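Local coordinates for protein VP1 (Merkel cell polyomavirus, PDB 4FMH) that forms the pentameric units of the viral capsid and binds sialylated glycans used as receptors during infection, at residues B[153-158]-B[163-168]. Residues are numbered along the deposited sequence; the frame is centred on the assembly and turned at random.
Sequences TQYPKT and PITIET
The hydroxyl of T158 reaches across to P163 and donates a hydrogen bond from OG1 to O of P163, 2.7 Å long. It comes from above the carbonyl plane, at a C=O...OG1 angle of 130°. T158 holds OG1 beside its own backbone N (chi1 -55°), which turns CG2 toward I164 CG1 and T168 CG2. T168 OG1 lies 2.7 Å from T158 OG1, and it also accepts a nearly straight bond from T165 N (3.0 Å, 167°). T165 is the N-cap of helix 166-170, so this bond is half of a capping box; the T165 side chain makes no capping bond. Threonine suits these places because one small side chain offers both a hydroxyl and a methyl.

Water 3 donates to the carbonyl oxygens of P156 and P163 and accepts from T165 OG1 at 2.6 Å. Waters 1 and 2 can link the backbone of Y155 to E167 OE1, though weakly on the glutamate side.

Among apolar contacts, CG2 of T165 rests against CB of Y155 at 3.8 Å, approaching the ring obliquely; tyrosine adds a hydroxyl that bonds to E198. The prolines, lacking an N-H, present rigid ring CH groups, P156 CB meeting P163 CD at 4.1 Å. NE1 of W200 donates to O of I164.

In this loop of the VP1 jelly roll, with P163 O receiving both T158 OG1 and water 3, a few directed bonds beside small apolar contacts probably fix how the chain lies on the helix start.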
loop_
_atom_site.group_PDB
_atom_site.type_symbol
_atom_site.label_atom_id
_atom_site.label_comp_id
_atom_site.label_asym_id
_atom_site.label_seq_id
_atom_site.Cartn_x
_atom_site.Cartn_y
_atom_site.Cartn_z
ATOM N N THR B 153 -16.364 -16.835 -26.551
ATOM C CA THR B 153 -15.939 -15.648 -27.287
ATOM C C THR B 153 -15.433 -16.038 -28.686
ATOM O O THR B 153 -14.644 -16.983 -28.836
ATOM C CB THR B 153 -14.829 -14.872 -26.533
ATOM O OG1 THR B 153 -15.230 -14.638 -25.169
ATOM C CG2 THR B 153 -14.549 -13.537 -27.205
ATOM N N GLN B 154 -15.905 -15.316 -29.698
ATOM C CA GLN B 154 -15.517 -15.585 -31.084
ATOM C C GLN B 154 -14.549 -14.517 -31.547
ATOM O O GLN B 154 -14.956 -13.452 -32.014
ATOM C CB GLN B 154 -16.749 -15.650 -31.998
ATOM C CG GLN B 154 -17.801 -16.642 -31.528
ATOM C CD GLN B 154 -18.851 -16.961 -32.584
ATOM O OE1 GLN B 154 -19.079 -16.188 -33.518
ATOM N NE2 GLN B 154 -19.504 -18.110 -32.430
ATOM N N TYR B 155 -13.259 -14.795 -31.376
ATOM C CA TYR B 155 -12.218 -13.852 -31.764
ATOM C C TYR B 155 -12.103 -13.824 -33.290
ATOM O O TYR B 155 -12.410 -14.821 -33.940
ATOM C CB TYR B 155 -10.884 -14.220 -31.101
ATOM C CG TYR B 155 -10.914 -14.032 -29.595
ATOM C CD1 TYR B 155 -10.751 -12.766 -29.029
ATOM C CD2 TYR B 155 -11.126 -15.117 -28.741
ATOM C CE1 TYR B 155 -10.796 -12.581 -27.638
ATOM C CE2 TYR B 155 -11.164 -14.947 -27.348
ATOM C CZ TYR B 155 -11.002 -13.679 -26.807
ATOM O OH TYR B 155 -11.051 -13.507 -25.435
ATOM N N PRO B 156 -11.692 -12.677 -33.864
ATOM C CA PRO B 156 -11.550 -12.622 -35.323
ATOM C C PRO B 156 -10.547 -13.668 -35.783
ATOM O O PRO B 156 -9.508 -13.857 -35.135
ATOM C CB PRO B 156 -11.009 -11.213 -35.580
ATOM C CG PRO B 156 -11.355 -10.433 -34.342
ATOM C CD PRO B 156 -11.281 -11.415 -33.224
ATOM N N LYS B 157 -10.883 -14.359 -36.869
ATOM C CA LYS B 157 -10.057 -15.436 -37.402
ATOM C C LYS B 157 -8.701 -14.922 -37.870
ATOM O O LYS B 157 -8.617 -13.895 -38.546
ATOM C CB LYS B 157 -10.777 -16.147 -38.553
ATOM C CG LYS B 157 -11.864 -17.134 -38.117
ATOM C CD LYS B 157 -13.250 -16.489 -38.083
ATOM C CE LYS B 157 -14.325 -17.475 -37.623
ATOM N NZ LYS B 157 -14.468 -18.636 -38.551
ATOM N N THR B 158 -7.645 -15.639 -37.496
ATOM C CA THR B 158 -6.276 -15.303 -37.904
ATOM C C THR B 158 -6.153 -15.269 -39.435
ATOM O O THR B 158 -5.505 -14.388 -39.991
ATOM C CB THR B 158 -5.251 -16.290 -37.285
ATOM O OG1 THR B 158 -5.415 -16.309 -35.862
ATOM C CG2 THR B 158 -3.817 -15.891 -37.611
ATOM N N PRO B 163 -6.000 -11.576 -34.801
ATOM C CA PRO B 163 -4.862 -11.920 -33.950
ATOM C C PRO B 163 -4.717 -13.435 -33.787
ATOM O O PRO B 163 -5.592 -14.186 -34.209
ATOM C CB PRO B 163 -5.242 -11.287 -32.610
ATOM C CG PRO B 163 -6.721 -11.366 -32.584
ATOM C CD PRO B 163 -7.169 -11.149 -34.009
ATOM N N ILE B 164 -3.619 -13.872 -33.177
ATOM C CA ILE B 164 -3.444 -15.281 -32.844
ATOM C C ILE B 164 -4.085 -15.563 -31.487
ATOM O O ILE B 164 -3.716 -14.960 -30.486
ATOM C CB ILE B 164 -1.953 -15.692 -32.845
ATOM C CG1 ILE B 164 -1.390 -15.597 -34.271
ATOM C CG2 ILE B 164 -1.780 -17.122 -32.294
ATOM C CD1 ILE B 164 0.071 -15.259 -34.326
ATOM N N THR B 165 -5.055 -16.475 -31.470
ATOM C CA THR B 165 -5.736 -16.852 -30.230
ATOM C C THR B 165 -5.729 -18.375 -30.067
ATOM O O THR B 165 -5.069 -19.077 -30.833
ATOM C CB THR B 165 -7.181 -16.280 -30.163
ATOM O OG1 THR B 165 -7.967 -16.822 -31.231
ATOM C CG2 THR B 165 -7.178 -14.746 -30.264
ATOM N N ILE B 166 -6.438 -18.878 -29.058
ATOM C CA ILE B 166 -6.402 -20.300 -28.722
ATOM C C ILE B 166 -6.905 -21.180 -29.871
ATOM O O ILE B 166 -6.301 -22.211 -30.180
ATOM C CB ILE B 166 -7.153 -20.605 -27.395
ATOM C CG1 ILE B 166 -6.471 -19.885 -26.218
ATOM C CG2 ILE B 166 -7.207 -22.115 -27.134
ATOM C CD1 ILE B 166 -7.106 -20.162 -24.838
ATOM N N GLU B 167 -8.001 -20.772 -30.507
ATOM C CA GLU B 167 -8.524 -21.506 -31.666
ATOM C C GLU B 167 -7.452 -21.649 -32.762
ATOM O O GLU B 167 -7.355 -22.696 -33.408
ATOM C CB GLU B 167 -9.800 -20.844 -32.214
ATOM C CG GLU B 167 -10.470 -21.632 -33.349
ATOM C CD GLU B 167 -11.897 -21.180 -33.657
ATOM O OE1 GLU B 167 -12.462 -20.354 -32.903
ATOM O OE2 GLU B 167 -12.452 -21.661 -34.669
ATOM N N THR B 168 -6.646 -20.603 -32.946
ATOM C CA THR B 168 -5.536 -20.630 -33.898
ATOM C C THR B 168 -4.552 -21.772 -33.615
ATOM O O THR B 168 -4.171 -22.498 -34.527
ATOM C CB THR B 168 -4.754 -19.292 -33.921
ATOM O OG1 THR B 168 -5.675 -18.194 -33.899
ATOM C CG2 THR B 168 -3.865 -19.204 -35.170
HETATM O O HOH W 1 -12.474 -17.605 -30.745
HETATM O O HOH W 2 -11.234 -17.710 -33.612
HETATM O O HOH W 3 -7.916 -15.539 -33.498
HETATM O O HOH W 4 -8.559 -17.905 -35.253
#